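Local coordinates for protein Bd3459 (Bdellovibrio bacteriovorus, PDB 5CEC) that probably acts as a serine-type D-Ala-D-Ala carboxypeptidase or endopeptidase on peptidoglycan and is bound by the ankyrin-repeat immunity protein Bd3460, at residues A[54-59]-A[310-315]. The protein carries 1 engineered substitution. Residues are numbered along the deposited sequence; the frame is centred on the assembly and turned at random.
Sequences QQIQGD and MIKVLY
Ile56 rests on Ile311 where the margin of an antiparallel sheet meets helix 307-322, in a domain whose sheet and packed helices fit the penicillin-binding fold of the S13 peptidases. The two isoleucines lie alongside each other, running in opposing directions: CG1 of Ile56 lies 4.0 Å from CG2 of Ile311, and CG2 of Ile56 reaches CG1 of Ile311 at 4.1 Å. CD1 of Ile56 is anti to CA (chi2 166°), which extends it toward the helix, within 4.2 Å of CG of Lys312. The lysine meets Ile56 through this aliphatic carbon, its chain bending beyond CD.

One helical turn on, Gln54 approaches Tyr315 with an extended chain and places its amide across the hydroxyl end of the phenol, the two planes 25° apart, with the carbonyl OE1 over one ring face and NE2 beside OH. Tyr315 CG stands anti to the backbone N (chi1 177°), which carries the ring away from the helix backbone and under the Gln54 carbonyl.

Further out, Ile311 also packs on Cys45 and Met47 of strand 40-48; Cys45 forms the disulfide with Cys307, at the start of the same helix. Tyr379 of strand 376-385 touches both Ile311 and Tyr315. Backbone bonds between Gln57 and His46 fix strand 57-58 against strand 40-48, and the Gln57 amide folds back, NE2 donating to O of Gln55 at 3.2 Å from above the carbonyl plane. OE1 of Gln54 sits 3.6 Å above the Tyr315 ring plane, displaced toward the hydroxyl-bearing carbon, 3.7 Å from CZ of Tyr315.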
loop_
_atom_site.group_PDB
_atom_site.type_symbol
_atom_site.label_atom_id
_atom_site.label_comp_id
_atom_site.label_asym_id
_atom_site.label_seq_id
_atom_site.Cartn_x
_atom_site.Cartn_y
_atom_site.Cartn_z
ATOM N N GLN A 54 -20.001 6.503 -22.482
ATOM C CA GLN A 54 -18.758 6.776 -21.754
ATOM C C GLN A 54 -18.706 8.216 -21.198
ATOM O O GLN A 54 -17.636 8.828 -21.096
ATOM C CB GLN A 54 -17.516 6.425 -22.596
ATOM C CG GLN A 54 -17.388 4.933 -22.888
ATOM C CD GLN A 54 -16.109 4.569 -23.628
ATOM O OE1 GLN A 54 -15.016 5.009 -23.273
ATOM N NE2 GLN A 54 -16.239 3.732 -24.643
ATOM N N GLN A 55 -19.869 8.732 -20.803
ATOM C CA GLN A 55 -19.946 10.019 -20.131
ATOM C C GLN A 55 -19.582 9.799 -18.673
ATOM O O GLN A 55 -20.150 8.970 -17.971
ATOM C CB GLN A 55 -21.343 10.613 -20.224
ATOM C CG GLN A 55 -21.411 12.074 -19.791
ATOM C CD GLN A 55 -22.776 12.693 -20.046
ATOM O OE1 GLN A 55 -23.794 12.171 -19.592
ATOM N NE2 GLN A 55 -22.807 13.806 -20.778
ATOM N N ILE A 56 -18.632 10.569 -18.211
ATOM C CA ILE A 56 -18.223 10.505 -16.803
ATOM C C ILE A 56 -19.158 11.355 -15.944
ATOM O O ILE A 56 -19.431 12.516 -16.280
ATOM C CB ILE A 56 -16.772 10.951 -16.648
ATOM C CG1 ILE A 56 -15.865 10.008 -17.448
ATOM C CG2 ILE A 56 -16.358 11.005 -15.179
ATOM C CD1 ILE A 56 -14.455 10.529 -17.660
ATOM N N GLN A 57 -19.649 10.778 -14.845
ATOM C CA GLN A 57 -20.564 11.444 -13.925
ATOM C C GLN A 57 -19.748 11.993 -12.758
ATOM O O GLN A 57 -18.867 11.322 -12.255
ATOM C CB GLN A 57 -21.575 10.432 -13.363
ATOM C CG GLN A 57 -22.337 9.643 -14.419
ATOM C CD GLN A 57 -23.009 10.548 -15.406
ATOM O OE1 GLN A 57 -23.665 11.514 -15.012
ATOM N NE2 GLN A 57 -22.838 10.262 -16.698
ATOM N N GLY A 58 -20.076 13.186 -12.291
ATOM C CA GLY A 58 -19.458 13.695 -11.078
ATOM C C GLY A 58 -19.669 15.171 -10.997
ATOM O O GLY A 58 -20.381 15.738 -11.822
ATOM N N ASP A 59 -19.024 15.780 -10.009
ATOM C CA ASP A 59 -19.176 17.205 -9.744
ATOM C C ASP A 59 -18.468 18.136 -10.753
ATOM O O ASP A 59 -17.757 17.683 -11.630
ATOM C CB ASP A 59 -18.751 17.518 -8.291
ATOM C CG ASP A 59 -17.330 17.111 -7.998
ATOM O OD1 ASP A 59 -16.414 17.607 -8.712
ATOM O OD2 ASP A 59 -17.118 16.302 -7.038
ATOM N N MET A 310 -8.650 10.020 -13.996
ATOM C CA MET A 310 -8.587 8.776 -13.243
ATOM C C MET A 310 -9.592 7.724 -13.735
ATOM O O MET A 310 -9.279 6.537 -13.833
ATOM C CB MET A 310 -8.725 9.066 -11.748
ATOM C CG MET A 310 -7.599 9.897 -11.159
ATOM S SD MET A 310 -5.929 9.222 -11.431
ATOM C CE MET A 310 -5.408 10.039 -12.931
ATOM N N ILE A 311 -10.801 8.157 -14.070
ATOM C CA ILE A 311 -11.792 7.249 -14.647
ATOM C C ILE A 311 -11.298 6.710 -15.992
ATOM O O ILE A 311 -11.399 5.522 -16.247
ATOM C CB ILE A 311 -13.141 7.932 -14.810
ATOM C CG1 ILE A 311 -13.649 8.441 -13.445
ATOM C CG2 ILE A 311 -14.126 6.979 -15.469
ATOM C CD1 ILE A 311 -13.850 7.350 -12.399
ATOM N N LYS A 312 -10.744 7.564 -16.835
ATOM C CA LYS A 312 -10.224 7.121 -18.134
ATOM C C LYS A 312 -9.095 6.112 -18.003
ATOM O O LYS A 312 -9.022 5.115 -18.712
ATOM C CB LYS A 312 -9.764 8.282 -18.993
ATOM C CG LYS A 312 -10.874 9.239 -19.422
ATOM C CD LYS A 312 -10.313 10.435 -20.176
ATOM C CE LYS A 312 -9.845 10.067 -21.575
ATOM N NZ LYS A 312 -10.958 9.784 -22.537
ATOM N N VAL A 313 -8.247 6.341 -17.005
ATOM C CA VAL A 313 -7.172 5.404 -16.708
ATOM C C VAL A 313 -7.734 4.051 -16.299
ATOM O O VAL A 313 -7.245 3.008 -16.776
ATOM C CB VAL A 313 -6.231 5.996 -15.627
ATOM C CG1 VAL A 313 -5.326 4.935 -15.008
ATOM C CG2 VAL A 313 -5.402 7.118 -16.235
ATOM N N LEU A 314 -8.739 4.051 -15.428
ATOM C CA LEU A 314 -9.369 2.780 -15.021
ATOM C C LEU A 314 -9.984 2.039 -16.220
ATOM O O LEU A 314 -9.799 0.820 -16.377
ATOM C CB LEU A 314 -10.408 3.000 -13.938
ATOM C CG LEU A 314 -9.764 3.376 -12.571
ATOM C CD1 LEU A 314 -10.798 4.074 -11.698
ATOM C CD2 LEU A 314 -9.144 2.175 -11.864
ATOM N N TYR A 315 -10.720 2.769 -17.058
ATOM C CA TYR A 315 -11.336 2.176 -18.251
ATOM C C TYR A 315 -10.290 1.525 -19.136
ATOM O O TYR A 315 -10.434 0.360 -19.574
ATOM C CB TYR A 315 -12.070 3.239 -19.044
ATOM C CG TYR A 315 -12.644 2.703 -20.307
ATOM C CD1 TYR A 315 -11.885 2.626 -21.468
ATOM C CD2 TYR A 315 -13.944 2.233 -20.333
ATOM C CE1 TYR A 315 -12.416 2.122 -22.627
ATOM C CE2 TYR A 315 -14.487 1.703 -21.479
ATOM C CZ TYR A 315 -13.728 1.641 -22.652
ATOM O OH TYR A 315 -14.211 1.134 -23.795
#